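Local coordinates for protein ubiquitin conjugating enzyme (Agrocybe aegerita, PDB 3WE5) that probably carries activated ubiquitin as a thioester and passes it on, as an E2 enzyme, to target proteins, at residues A[99-103]-A[104-108]; A[112-115]-A[116-119]; A[128-131]-A[132-136]. All blocks are in the same frame, centred on the assembly; numbering follows the deposited sequence.

Overall arrangement
All three contacts are local, each made within one continuous piece of chain. Contact 3, on helix 127-140, lies nearest the centre of the chain and packs on strands 45-49, 55-61 and 72-78; contact 1 is a partly buried loop turn, and contact 2 lies at the surface. The chemistry follows: helical backbone bonds and one threonine hydroxyl in contact 3, an imidazole locked into a turn in contact 1, and a short 3-10 turn with a water on it in contact 2. Contact 2 touches both others, packing Ile116 and Leu117 on the helix of contact 3, while Cys113 N probably bonds His105 O of contact 1.

Contact 1 of 3, residues A[99-103]-A[104-108]; sequences EAPVH and PHVYS
Pro104 lays its ring methylene CD over one face of the His103 imidazole, a CH-pi contact with CD 3.4 Å from the imidazole centroid and offset toward the rim. The two side chains cross at about a right angle. His103 reaches this place because its CG stands opposite the backbone N (chi1 -176°), beside the carbonyl carbon, which brings the imidazole back over the peptide link to Pro104. From there His103 ND1 accepts the backbone N-H of His105 at 2.9 Å in a fairly straight bond, the donor being tilted from the ring plane. His103 NE2 bonds Met137 O, so both ring nitrogens are held and the rotation of the imidazole is fixed. The His105 ring meets it rim to rim, neither covering the other: the planes stand at 47°, and His105 CD2 comes 3.8 Å from His103 CE1. The backbone here forms a type I beta turn from His103 to Val106, closed by Val106 N bonding to His103 O at 3.0 Å, with the donor above the carbonyl plane. His103, Pro104 and His105 match the HPN motif of E2 enzymes, with histidine in place of asparagine as in UBE2W. His105 also faces Cys113, to whose O its ND1 makes a weak hydrogen bond. At the end of the turn, the two methyls of Val106 pack in different directions. CG1 packs 3.9 Å from Ala100 CB and 4.2 Å from Pro101 CG, while CG2 rests 3.9 Å from His103 CB. Pro101 and Val106 both lie on Phe92 of strand 89-92. A water ties the open end of the loop, accepting from Ala100 N and donating to Ser108 O. Tyr107 turns away from all this, its OH bonded to Asp149 and to Arg152 of the second subunit.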
loop_
_atom_site.group_PDB
_atom_site.type_symbol
_atom_site.label_atom_id
_atom_site.label_comp_id
_atom_site.label_asym_id
_atom_site.label_seq_id
_atom_site.Cartn_x
_atom_site.Cartn_y
_atom_site.Cartn_z
ATOM N N GLU A 99 -0.473 3.764 -19.137
ATOM C CA GLU A 99 -0.799 3.147 -17.862
ATOM C C GLU A 99 0.219 3.564 -16.819
ATOM O O GLU A 99 1.380 3.810 -17.145
ATOM C CB GLU A 99 -0.856 1.623 -17.999
ATOM C CG GLU A 99 -1.839 1.147 -19.082
ATOM C CD GLU A 99 -2.209 -0.326 -18.956
ATOM O OE1 GLU A 99 -2.728 -0.724 -17.889
ATOM O OE2 GLU A 99 -1.987 -1.083 -19.929
ATOM N N ALA A 100 -0.213 3.650 -15.563
ATOM C CA ALA A 100 0.716 3.977 -14.477
ATOM C C ALA A 100 1.563 2.762 -14.180
ATOM O O ALA A 100 1.124 1.622 -14.400
ATOM C CB ALA A 100 -0.047 4.410 -13.220
ATOM N N PRO A 101 2.781 2.978 -13.680
ATOM C CA PRO A 101 3.532 1.793 -13.255
ATOM C C PRO A 101 2.771 1.089 -12.129
ATOM O O PRO A 101 2.160 1.767 -11.290
ATOM C CB PRO A 101 4.844 2.379 -12.723
ATOM C CG PRO A 101 4.542 3.843 -12.453
ATOM C CD PRO A 101 3.516 4.236 -13.444
ATOM N N VAL A 102 2.787 -0.242 -12.120
ATOM C CA VAL A 102 2.187 -0.983 -11.014
ATOM C C VAL A 102 3.194 -1.033 -9.875
ATOM O O VAL A 102 4.241 -1.690 -9.972
ATOM C CB VAL A 102 1.766 -2.397 -11.433
ATOM C CG1 VAL A 102 1.104 -3.115 -10.264
ATOM C CG2 VAL A 102 0.812 -2.318 -12.604
ATOM N N HIS A 103 2.886 -0.311 -8.802
ATOM C CA HIS A 103 3.819 -0.074 -7.714
ATOM C C HIS A 103 3.008 0.245 -6.466
ATOM O O HIS A 103 1.944 0.859 -6.569
ATOM C CB HIS A 103 4.725 1.125 -8.070
ATOM C CG HIS A 103 5.786 1.397 -7.060
ATOM N ND1 HIS A 103 5.565 2.164 -5.935
ATOM C CD2 HIS A 103 7.080 1.006 -6.994
ATOM C CE1 HIS A 103 6.666 2.218 -5.216
ATOM N NE2 HIS A 103 7.607 1.536 -5.845
ATOM N N PRO A 104 3.488 -0.181 -5.283
ATOM C CA PRO A 104 2.713 0.001 -4.043
ATOM C C PRO A 104 2.477 1.447 -3.615
ATOM O O PRO A 104 1.644 1.686 -2.738
ATOM C CB PRO A 104 3.580 -0.696 -2.981
ATOM C CG PRO A 104 4.430 -1.646 -3.733
ATOM C CD PRO A 104 4.706 -0.982 -5.049
ATOM N N HIS A 105 3.203 2.395 -4.201
ATOM C CA HIS A 105 2.987 3.799 -3.895
ATOM C C HIS A 105 2.370 4.576 -5.061
ATOM O O HIS A 105 2.246 5.805 -4.991
ATOM C CB HIS A 105 4.295 4.444 -3.442
ATOM C CG HIS A 105 4.729 4.005 -2.078
ATOM N ND1 HIS A 105 4.467 4.740 -0.941
ATOM C CD2 HIS A 105 5.363 2.883 -1.663
ATOM C CE1 HIS A 105 4.944 4.102 0.112
ATOM N NE2 HIS A 105 5.502 2.978 -0.300
ATOM N N VAL A 106 1.955 3.860 -6.107
ATOM C CA VAL A 106 1.335 4.489 -7.279
ATOM C C VAL A 106 -0.063 3.962 -7.535
ATOM O O VAL A 106 -0.249 2.778 -7.775
ATOM C CB VAL A 106 2.196 4.310 -8.550
ATOM C CG1 VAL A 106 1.545 5.060 -9.739
ATOM C CG2 VAL A 106 3.594 4.866 -8.306
ATOM N N TYR A 107 -1.051 4.851 -7.484
ATOM C CA TYR A 107 -2.436 4.465 -7.715
ATOM C C TYR A 107 -2.701 4.234 -9.202
ATOM O O TYR A 107 -1.963 4.725 -10.051
ATOM C CB TYR A 107 -3.374 5.522 -7.121
ATOM C CG TYR A 107 -3.349 5.491 -5.612
ATOM C CD1 TYR A 107 -4.042 4.502 -4.921
ATOM C CD2 TYR A 107 -2.600 6.405 -4.880
ATOM C CE1 TYR A 107 -4.018 4.435 -3.547
ATOM C CE2 TYR A 107 -2.568 6.346 -3.496
ATOM C CZ TYR A 107 -3.279 5.354 -2.841
ATOM O OH TYR A 107 -3.258 5.277 -1.470
ATOM N N SER A 108 -3.739 3.470 -9.523
ATOM C CA SER A 108 -4.032 3.130 -10.917
ATOM C C SER A 108 -4.457 4.355 -11.734
ATOM O O SER A 108 -4.437 4.326 -12.968
ATOM C CB SER A 108 -5.106 2.031 -10.982
ATOM O OG SER A 108 -6.314 2.486 -10.394
HETATM O O HOH W 1 -2.885 2.881 -14.954
#

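Contact 2 of 3, residues A[112-115]-A[116-119]; sequences ICAS and ILGS
Leu117 N bonds back to Ala114 O at 3.0 Å, and one residue on Gly118 N does the same to Ser115 O, also at 3.0 Å. Both bonds span three residues, the spacing of a 3-10 helix, and in both the donor lies above the carbonyl plane instead of on a lone pair, in keeping with the tight winding of a 3-10 turn. The N-H of Ile116 at the start of the turn is taken up by water: Ile116 N gives its hydrogen to a water at 2.9 Å, and Ser115 OG is hydrogen-bonded to the same molecule at 2.9 Å. The hydroxyl is within reach of that water because OG sits between the backbone N and the carbonyl carbon of Ser115 (chi1 54°). The same OG makes a weak hydrogen bond to Glu120 just beyond the turn.

Apolar groups cover the inner side. Leu117 carries its CG beside its backbone N (chi1 -56°), and the Leu117 side chain crosses that of Ile112 at a slant, its CD1 3.9 Å from both CB and CG2 of Ile112. Ala114 offers its single methyl to both neighbours across the turn, CB lying 4.2 Å from Ile116 CG2 and, more loosely, 4.4 Å from Leu117 CD1. Between Ile112 and Ala114, Cys113 points away from this packing; by sequence it stands at the place of the active-site cysteine of E2 enzymes, and it packs on Ala148 of the second subunit. The turn thus follows directly on that position, in the long loop joining strand 89-92 to helix 127-140. Leu117 reaches Val90 of the strand and Val130 of the helix, Ile112 meets Val90, Phe92 and Leu134, and Ile116 bears on Val130 and Thr133.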
loop_
_atom_site.group_PDB
_atom_site.type_symbol
_atom_site.label_atom_id
_atom_site.label_comp_id
_atom_site.label_asym_id
_atom_site.label_seq_id
_atom_site.Cartn_x
_atom_site.Cartn_y
_atom_site.Cartn_z
ATOM N N ILE A 112 0.360 9.634 -6.927
ATOM C CA ILE A 112 1.542 9.057 -6.287
ATOM C C ILE A 112 1.562 9.358 -4.797
ATOM O O ILE A 112 1.369 10.503 -4.395
ATOM C CB ILE A 112 2.825 9.640 -6.907
ATOM C CG1 ILE A 112 2.894 9.346 -8.414
ATOM C CG2 ILE A 112 4.070 9.135 -6.161
ATOM C CD1 ILE A 112 3.884 10.233 -9.173
ATOM N N CYS A 113 1.793 8.339 -3.977
ATOM C CA CYS A 113 2.052 8.565 -2.549
ATOM C C CYS A 113 3.561 8.561 -2.274
ATOM O O CYS A 113 4.197 7.510 -2.214
ATOM C CB CYS A 113 1.356 7.490 -1.708
ATOM S SG CYS A 113 1.439 7.802 0.077
ATOM N N ALA A 114 4.148 9.740 -2.128
ATOM C CA ALA A 114 5.580 9.830 -1.856
ATOM C C ALA A 114 5.804 11.038 -0.979
ATOM O O ALA A 114 5.181 12.075 -1.190
ATOM C CB ALA A 114 6.366 9.962 -3.139
ATOM N N SER A 115 6.680 10.897 0.017
ATOM C CA SER A 115 6.923 11.971 0.979
ATOM C C SER A 115 7.456 13.266 0.362
ATOM O O SER A 115 7.129 14.359 0.841
ATOM C CB SER A 115 7.829 11.484 2.118
ATOM O OG SER A 115 9.029 10.909 1.622
ATOM N N ILE A 116 8.242 13.147 -0.711
ATOM C CA ILE A 116 8.751 14.312 -1.432
ATOM C C ILE A 116 7.622 15.192 -1.966
ATOM O O ILE A 116 7.823 16.395 -2.176
ATOM C CB ILE A 116 9.702 13.884 -2.593
ATOM C CG1 ILE A 116 10.519 15.062 -3.112
ATOM C CG2 ILE A 116 8.946 13.211 -3.723
ATOM C CD1 ILE A 116 11.676 14.646 -4.010
ATOM N N LEU A 117 6.444 14.606 -2.179
ATOM C CA LEU A 117 5.305 15.367 -2.725
ATOM C C LEU A 117 4.429 15.932 -1.616
ATOM O O LEU A 117 3.508 16.698 -1.878
ATOM C CB LEU A 117 4.465 14.492 -3.646
ATOM C CG LEU A 117 5.252 13.854 -4.782
ATOM C CD1 LEU A 117 4.365 12.941 -5.614
ATOM C CD2 LEU A 117 5.879 14.930 -5.647
ATOM N N GLY A 118 4.715 15.540 -0.376
ATOM C CA GLY A 118 3.923 15.988 0.760
ATOM C C GLY A 118 4.739 16.674 1.845
ATOM O O GLY A 118 5.321 17.740 1.626
ATOM N N SER A 119 4.770 16.052 3.023
ATOM C CA SER A 119 5.457 16.601 4.196
ATOM C C SER A 119 6.943 16.883 3.978
ATOM O O SER A 119 7.517 17.742 4.651
ATOM C CB SER A 119 5.322 15.622 5.363
ATOM O OG SER A 119 6.151 14.483 5.130
HETATM O O HOH W 2 9.628 10.626 -1.221
#

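Contact 3 of 3, residues A[128-131]-A[132-136]; sequences IAVC and VTLQS
Thr133 holds OG1 opposite its carbonyl carbon and beside its backbone N (chi1 -58°), which aims the hydroxyl back along helix 127-140 at Ala129 O, 2.9 Å from OG1. Val130 places CG1 opposite its own backbone N; the Val130 and Leu134 side chains run alongside each other in the same direction, with Val130 CG1 3.9 Å from Leu134 CD1. Ile128 and Val132 touch more loosely, CG2 to CG2 at 4.3 Å. Regular alpha-helical bonds accompany this: Val132 N to Ile128 O, Leu134 N to Val130 O and Gln135 N to Cys131 O. This helix packs across the antiparallel sheet of the E2 fold, Val130 and Cys131 resting on Phe77 and Leu134 on Leu75. Gln135 NE2 bonds Glu61 O and Val43 O. Ala129 O is gripped twice, because Thr133 N also donates to it at 2.9 Å, and the two donors arrive from opposite faces of its carbonyl plane. The Thr133 hydroxyl thus uses its hydrogen within the helix, on a carbonyl that already accepts a main-chain N-H, which lets this polar group pack beside the apolar Ile116.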
loop_
_atom_site.group_PDB
_atom_site.type_symbol
_atom_site.label_atom_id
_atom_site.label_comp_id
_atom_site.label_asym_id
_atom_site.label_seq_id
_atom_site.Cartn_x
_atom_site.Cartn_y
_atom_site.Cartn_z
ATOM N N ILE A 128 13.679 18.141 -11.235
ATOM C CA ILE A 128 14.578 17.021 -11.556
ATOM C C ILE A 128 14.837 16.156 -10.325
ATOM O O ILE A 128 14.843 14.934 -10.421
ATOM C CB ILE A 128 15.874 17.513 -12.192
ATOM C CG1 ILE A 128 15.558 18.110 -13.561
ATOM C CG2 ILE A 128 16.879 16.364 -12.332
ATOM C CD1 ILE A 128 15.177 17.065 -14.631
ATOM N N ALA A 129 15.008 16.768 -9.157
ATOM C CA ALA A 129 15.100 15.961 -7.919
ATOM C C ALA A 129 13.897 15.065 -7.684
ATOM O O ALA A 129 14.037 13.919 -7.270
ATOM C CB ALA A 129 15.365 16.875 -6.675
ATOM N N VAL A 130 12.695 15.559 -7.944
ATOM C CA VAL A 130 11.519 14.737 -7.834
ATOM C C VAL A 130 11.569 13.577 -8.835
ATOM O O VAL A 130 11.224 12.444 -8.492
ATOM C CB VAL A 130 10.242 15.570 -8.065
ATOM C CG1 VAL A 130 9.004 14.673 -8.073
ATOM C CG2 VAL A 130 10.123 16.639 -6.985
ATOM N N CYS A 131 11.955 13.870 -10.078
ATOM C CA CYS A 131 12.045 12.819 -11.104
ATOM C C CYS A 131 12.990 11.703 -10.670
ATOM O O CYS A 131 12.674 10.505 -10.823
ATOM C CB CYS A 131 12.589 13.399 -12.400
ATOM S SG CYS A 131 11.374 14.428 -13.317
ATOM N N VAL A 132 14.148 12.111 -10.170
ATOM C CA VAL A 132 15.171 11.143 -9.722
ATOM C C VAL A 132 14.675 10.317 -8.550
ATOM O O VAL A 132 14.882 9.091 -8.501
ATOM C CB VAL A 132 16.468 11.860 -9.328
ATOM C CG1 VAL A 132 17.391 10.934 -8.527
ATOM C CG2 VAL A 132 17.184 12.411 -10.565
ATOM N N THR A 133 14.047 10.990 -7.580
ATOM C CA THR A 133 13.452 10.299 -6.432
ATOM C C THR A 133 12.394 9.278 -6.819
ATOM O O THR A 133 12.370 8.169 -6.293
ATOM C CB THR A 133 12.850 11.328 -5.407
ATOM O OG1 THR A 133 13.882 12.223 -4.976
ATOM C CG2 THR A 133 12.255 10.624 -4.194
ATOM N N LEU A 134 11.510 9.629 -7.748
ATOM C CA LEU A 134 10.471 8.708 -8.165
ATOM C C LEU A 134 11.051 7.556 -8.995
ATOM O O LEU A 134 10.571 6.410 -8.900
ATOM C CB LEU A 134 9.378 9.447 -8.961
ATOM C CG LEU A 134 8.599 10.483 -8.155
ATOM C CD1 LEU A 134 7.596 11.203 -9.042
ATOM C CD2 LEU A 134 7.870 9.844 -6.972
ATOM N N GLN A 135 12.079 7.852 -9.784
ATOM C CA GLN A 135 12.778 6.808 -10.539
ATOM C C GLN A 135 13.378 5.781 -9.577
ATOM O O GLN A 135 13.261 4.574 -9.803
ATOM C CB GLN A 135 13.880 7.443 -11.370
ATOM C CG GLN A 135 14.600 6.514 -12.381
ATOM C CD GLN A 135 15.756 7.241 -13.018
ATOM O OE1 GLN A 135 16.490 7.967 -12.335
ATOM N NE2 GLN A 135 15.919 7.086 -14.328
ATOM N N SER A 136 13.995 6.276 -8.508
ATOM C CA SER A 136 14.595 5.433 -7.465
ATOM C C SER A 136 13.564 4.651 -6.660
ATOM O O SER A 136 13.819 3.517 -6.235
ATOM C CB SER A 136 15.424 6.299 -6.509
ATOM O OG SER A 136 16.538 6.864 -7.159
#